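Local coordinates for protein leucyl-trna synthetase (Plasmodium falciparum, PDB 5FOC) that probably removes wrongly attached amino acids from tRNA, as the editing domain of the larger enzyme that joins leucine to its tRNA, at residues 9-14 with 131-136; 228-231 with 237-240. The protein carries 2 engineered substitutions. All coordinates share one frame; numbering follows the deposited sequence.

Contact 1: 9-14 with 131-136; sequences TLIKIF and ETAYGQ
Ile11 and Ala133 mark where the two backbones come closest, and even there Ile11 CA stands 8.5 Å from Ala133 CA. At Ile13 and Gln136 the gap is wider, with their CA atoms 10.5 Å apart. Segment 9-14 is extended strand, whereas 131-135 winds into a 3-10 turn fastened from within: Gly135 N binds Thr132 O at 3.0 Å, and Gln136 N binds Ala133 O at 3.1 Å. The strand spends its own backbone bonds at Ile11 and Ile13 on Gly125 and Phe123 of the neighbouring strand 120-127, and none runs to the turn. Side chains alone therefore bridge the space. The turn lies between strands 120-127 and 138-141, in a TLKPETAYG sequence that starts on the last residue of the first strand and is consistent with the threonine-rich editing-site peptide of leucyl-, isoleucyl- and valyl-tRNA synthetases. Here Ala133 and Gln136 of this probable editing-site peptide rest on Ile11 and Ile13 of strand 7-15, in the domain's mixed sheet. Ile11 points at the turn with CG1 opposite its carbonyl carbon (chi1 -63°), and the extended arm beyond brings CD1 to 3.8 Å from Ala133 CB, a methyl-to-methyl contact. Gln136 reaches back fully stretched, with CG opposite the backbone N (chi1 -172°). Its NE2 lies 3.9 Å from Ile13 CD1, the side chains crossing obliquely. This is packing: NE2 is hydrogen-bonded to Tyr138 O, which probably helps set the amide's rotation. Earlier in the turn, Glu131 forms a salt bridge with Arg356 of helix 352-365.

Contact 2: 228-231 with 237-240; sequences TYTN and NLYI
The ring of Tyr229 leads away from Leu238, to meet the ring of Phe14 on strand 7-15 at a shallow tilt; the base of the residue does the touching, with Tyr229 CA 3.8 Å from Leu238 CD1. The other ring, that of Tyr239, has Asn237 O 3.3 Å above one face, displaced toward the rim; Asn292 ND2 is hydrogen-bonded to the same oxygen. The polar part of the contact is built by Thr228 and Leu238, which exchange backbone bonds, Thr228 N to Leu238 O at 2.9 Å and Leu238 N to Thr228 O at 2.8 Å. Leu238 O is gripped a second time by Thr228 OG1, only 2.6 Å away. The hydroxyl comes in the carbonyl plane, on a lone pair, whereas the amide sits 54° above that plane, so two donors from one residue hold one buried oxygen from different directions. A chi1 of 67° places OG1 between the threonine's own N and carbonyl carbon, where it can join its amide, and Thr139 OG1 is its second partner. The methyl CG2 is left to rest 3.8 Å from Ile240 CD1, the two side chains crossing nearly at right angles. End to end, the touching parts run 115° apart, well short of full reversal. Thr228 and Leu238 thus form an antiparallel hydrogen-bonded pair of the beta hairpin formed by strands 227-229 and 238-242 in the editing domain's mixed sheet.

How the contacts relate
Both contacts are buried and reach the same sheet, but they use it differently. Contact 1 sets a loop against strand 7-15 through sparse side-chain packing; contact 2 is a pairing of neighbouring strands, built on backbone hydrogen bonds with a threonine hydroxyl added and apolar packing beside them, and buries nearly twice the surface, with partly exposed residues at its margin. Strand 7-15 connects them: Phe14 N lies 2.7 Å from Tyr229 O, a probable hydrogen bond, and Thr230 packs on Ile11 and Ile13. Thr230 also touches Gln136 of the loop, whose O is approached at 3.3 Å by Leu238 CD2 from the hairpin's other strand. The centres of the two contacts are about 9 Å apart.

Contact 1: 9-14 with 131-136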
loop_
_atom_site.group_PDB
_atom_site.type_symbol
_atom_site.label_atom_id
_atom_site.label_comp_id
_atom_site.label_asym_id
_atom_site.label_seq_id
_atom_site.Cartn_x
_atom_site.Cartn_y
_atom_site.Cartn_z
ATOM N N THR A 9 5.848 4.039 -8.566
ATOM C CA THR A 9 4.599 3.596 -9.157
ATOM C C THR A 9 3.685 3.294 -7.969
ATOM O O THR A 9 4.093 2.618 -7.057
ATOM C CB THR A 9 4.752 2.357 -10.038
ATOM O OG1 THR A 9 5.699 2.602 -11.061
ATOM C CG2 THR A 9 3.418 2.019 -10.697
ATOM N N LEU A 10 2.586 3.999 -7.916
ATOM C CA LEU A 10 1.529 3.702 -6.937
ATOM C C LEU A 10 0.548 2.708 -7.541
ATOM O O LEU A 10 0.078 2.868 -8.653
ATOM C CB LEU A 10 0.789 4.969 -6.499
ATOM C CG LEU A 10 1.644 6.158 -6.057
ATOM C CD1 LEU A 10 0.740 7.266 -5.553
ATOM C CD2 LEU A 10 2.689 5.748 -5.046
ATOM N N ILE A 11 0.277 1.655 -6.775
ATOM C CA ILE A 11 -0.658 0.599 -7.182
ATOM C C ILE A 11 -1.886 0.732 -6.299
ATOM O O ILE A 11 -1.770 0.927 -5.101
ATOM C CB ILE A 11 0.018 -0.776 -7.052
ATOM C CG1 ILE A 11 1.240 -0.846 -8.021
ATOM C CG2 ILE A 11 -0.954 -1.916 -7.356
ATOM C CD1 ILE A 11 2.072 -2.096 -7.914
ATOM N N LYS A 12 -3.061 0.620 -6.955
ATOM C CA LYS A 12 -4.344 0.621 -6.230
ATOM C C LYS A 12 -4.528 -0.696 -5.504
ATOM O O LYS A 12 -4.590 -1.718 -6.133
ATOM C CB LYS A 12 -5.487 0.885 -7.166
ATOM C CG LYS A 12 -5.525 2.324 -7.665
ATOM C CD LYS A 12 -6.504 2.516 -8.774
ATOM C CE LYS A 12 -6.586 3.918 -9.323
ATOM N NZ LYS A 12 -7.509 3.921 -10.465
ATOM N N ILE A 13 -4.497 -0.628 -4.195
ATOM C CA ILE A 13 -4.638 -1.804 -3.355
ATOM C C ILE A 13 -6.046 -1.719 -2.724
ATOM O O ILE A 13 -6.280 -1.012 -1.776
ATOM C CB ILE A 13 -3.508 -1.918 -2.292
ATOM C CG1 ILE A 13 -2.147 -2.111 -2.961
ATOM C CG2 ILE A 13 -3.747 -3.078 -1.347
ATOM C CD1 ILE A 13 -0.977 -2.093 -1.995
ATOM N N PHE A 14 -6.962 -2.517 -3.280
ATOM C CA PHE A 14 -8.358 -2.419 -2.895
ATOM C C PHE A 14 -8.577 -3.253 -1.626
ATOM O O PHE A 14 -7.926 -4.279 -1.416
ATOM C CB PHE A 14 -9.227 -3.041 -4.005
ATOM C CG PHE A 14 -9.165 -2.291 -5.320
ATOM C CD1 PHE A 14 -9.972 -1.192 -5.551
ATOM C CD2 PHE A 14 -8.289 -2.687 -6.307
ATOM C CE1 PHE A 14 -9.870 -0.486 -6.742
ATOM C CE2 PHE A 14 -8.193 -1.987 -7.511
ATOM C CZ PHE A 14 -8.969 -0.882 -7.719
ATOM N N GLU A 131 7.032 -4.242 -11.985
ATOM C CA GLU A 131 7.062 -5.503 -12.728
ATOM C C GLU A 131 6.879 -6.747 -11.819
ATOM O O GLU A 131 6.734 -7.853 -12.336
ATOM C CB GLU A 131 8.340 -5.624 -13.595
ATOM C CG GLU A 131 9.655 -5.792 -12.833
ATOM C CD GLU A 131 10.202 -4.529 -12.125
ATOM O OE1 GLU A 131 9.652 -3.404 -12.289
ATOM O OE2 GLU A 131 11.207 -4.681 -11.383
ATOM N N THR A 132 7.057 -6.566 -10.519
ATOM C CA THR A 132 6.915 -7.639 -9.525
ATOM C C THR A 132 5.502 -7.693 -8.947
ATOM O O THR A 132 5.271 -8.572 -8.129
ATOM C CB THR A 132 7.945 -7.457 -8.358
ATOM O OG1 THR A 132 7.616 -6.320 -7.536
ATOM C CG2 THR A 132 9.430 -7.322 -8.936
ATOM N N ALA A 133 4.595 -6.825 -9.356
ATOM C CA ALA A 133 3.276 -6.729 -8.707
ATOM C C ALA A 133 2.496 -8.049 -8.798
ATOM O O ALA A 133 1.641 -8.352 -7.893
ATOM C CB ALA A 133 2.458 -5.618 -9.292
ATOM N N TYR A 134 2.706 -8.814 -9.860
ATOM C CA TYR A 134 1.953 -10.149 -9.947
ATOM C C TYR A 134 2.263 -11.017 -8.747
ATOM O O TYR A 134 1.357 -11.826 -8.330
ATOM C CB TYR A 134 2.329 -10.873 -11.230
ATOM C CG TYR A 134 1.756 -12.244 -11.468
ATOM C CD1 TYR A 134 0.431 -12.364 -11.839
ATOM C CD2 TYR A 134 2.545 -13.355 -11.448
ATOM C CE1 TYR A 134 -0.116 -13.617 -12.139
ATOM C CE2 TYR A 134 2.019 -14.627 -11.727
ATOM C CZ TYR A 134 0.697 -14.712 -12.094
ATOM O OH TYR A 134 0.146 -15.917 -12.377
ATOM N N GLY A 135 3.470 -10.951 -8.191
ATOM C CA GLY A 135 3.878 -11.761 -7.047
ATOM C C GLY A 135 3.487 -11.262 -5.678
ATOM O O GLY A 135 3.947 -11.807 -4.701
ATOM N N GLN A 136 2.726 -10.173 -5.592
ATOM C CA GLN A 136 2.405 -9.571 -4.316
ATOM C C GLN A 136 1.618 -10.582 -3.446
ATOM O O GLN A 136 0.621 -11.099 -3.948
ATOM C CB GLN A 136 1.580 -8.302 -4.482
ATOM C CG GLN A 136 1.411 -7.556 -3.187
ATOM C CD GLN A 136 0.617 -6.289 -3.270
ATOM O OE1 GLN A 136 0.315 -5.809 -4.356
ATOM N NE2 GLN A 136 0.183 -5.776 -2.115
#

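Contact 2: 228-231 with 237-240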
loop_
_atom_site.group_PDB
_atom_site.type_symbol
_atom_site.label_atom_id
_atom_site.label_comp_id
_atom_site.label_asym_id
_atom_site.label_seq_id
_atom_site.Cartn_x
_atom_site.Cartn_y
_atom_site.Cartn_z
ATOM N N THR A 228 -6.668 -7.302 1.436
ATOM C CA THR A 228 -6.596 -6.421 0.251
ATOM C C THR A 228 -6.306 -7.216 -1.035
ATOM O O THR A 228 -5.908 -8.394 -0.990
ATOM C CB THR A 228 -5.545 -5.284 0.446
ATOM O OG1 THR A 228 -4.264 -5.877 0.481
ATOM C CG2 THR A 228 -5.834 -4.490 1.733
ATOM N N TYR A 229 -6.452 -6.545 -2.184
ATOM C CA TYR A 229 -6.065 -7.146 -3.442
ATOM C C TYR A 229 -5.744 -6.021 -4.438
ATOM O O TYR A 229 -6.155 -4.885 -4.237
ATOM C CB TYR A 229 -7.152 -8.144 -3.965
ATOM C CG TYR A 229 -8.401 -7.449 -4.373
ATOM C CD1 TYR A 229 -9.322 -7.031 -3.424
ATOM C CD2 TYR A 229 -8.635 -7.128 -5.712
ATOM C CE1 TYR A 229 -10.476 -6.349 -3.792
ATOM C CE2 TYR A 229 -9.758 -6.400 -6.086
ATOM C CZ TYR A 229 -10.695 -6.037 -5.125
ATOM O OH TYR A 229 -11.831 -5.337 -5.524
ATOM N N THR A 230 -5.067 -6.406 -5.509
ATOM C CA THR A 230 -4.880 -5.500 -6.662
ATOM C C THR A 230 -5.420 -6.176 -7.914
ATOM O O THR A 230 -5.746 -7.408 -7.867
ATOM C CB THR A 230 -3.378 -5.193 -6.923
ATOM O OG1 THR A 230 -2.758 -6.312 -7.548
ATOM C CG2 THR A 230 -2.653 -4.768 -5.643
ATOM N N ASN A 231 -5.528 -5.477 -9.031
ATOM C CA ASN A 231 -5.946 -6.113 -10.283
ATOM C C ASN A 231 -4.789 -6.759 -11.054
ATOM O O ASN A 231 -4.972 -7.232 -12.182
ATOM C CB ASN A 231 -6.714 -5.122 -11.163
ATOM C CG ASN A 231 -8.064 -4.767 -10.575
ATOM O OD1 ASN A 231 -8.771 -5.632 -10.019
ATOM N ND2 ASN A 231 -8.459 -3.527 -10.713
ATOM N N ASN A 237 -5.870 -12.473 -1.652
ATOM C CA ASN A 237 -5.968 -12.397 -0.200
ATOM C C ASN A 237 -4.736 -11.789 0.446
ATOM O O ASN A 237 -4.049 -12.399 1.259
ATOM C CB ASN A 237 -6.296 -13.783 0.412
ATOM C CG ASN A 237 -5.212 -14.800 0.196
ATOM O OD1 ASN A 237 -4.639 -14.855 -0.882
ATOM N ND2 ASN A 237 -4.971 -15.683 1.182
ATOM N N LEU A 238 -4.484 -10.534 0.074
ATOM C CA LEU A 238 -3.259 -9.887 0.481
ATOM C C LEU A 238 -3.458 -9.179 1.801
ATOM O O LEU A 238 -3.886 -8.002 1.863
ATOM C CB LEU A 238 -2.871 -8.884 -0.609
ATOM C CG LEU A 238 -2.942 -9.359 -2.038
ATOM C CD1 LEU A 238 -2.462 -8.237 -3.013
ATOM C CD2 LEU A 238 -2.104 -10.579 -2.239
ATOM N N TYR A 239 -3.187 -9.884 2.877
ATOM C CA TYR A 239 -3.470 -9.347 4.184
ATOM C C TYR A 239 -2.505 -8.204 4.440
ATOM O O TYR A 239 -1.326 -8.278 4.004
ATOM C CB TYR A 239 -3.371 -10.427 5.251
ATOM C CG TYR A 239 -4.351 -11.555 4.960
ATOM C CD1 TYR A 239 -5.707 -11.337 4.988
ATOM C CD2 TYR A 239 -3.882 -12.789 4.568
ATOM C CE1 TYR A 239 -6.580 -12.392 4.673
ATOM C CE2 TYR A 239 -4.762 -13.850 4.291
ATOM C CZ TYR A 239 -6.090 -13.594 4.305
ATOM O OH TYR A 239 -6.953 -14.661 4.021
ATOM N N ILE A 240 -2.988 -7.252 5.219
ATOM C CA ILE A 240 -2.111 -6.152 5.694
ATOM C C ILE A 240 -1.255 -6.670 6.843
ATOM O O ILE A 240 -1.784 -7.129 7.871
ATOM C CB ILE A 240 -2.867 -4.899 6.081
ATOM C CG1 ILE A 240 -3.561 -4.347 4.866
ATOM C CG2 ILE A 240 -1.904 -3.836 6.638
ATOM C CD1 ILE A 240 -4.428 -3.131 5.045
#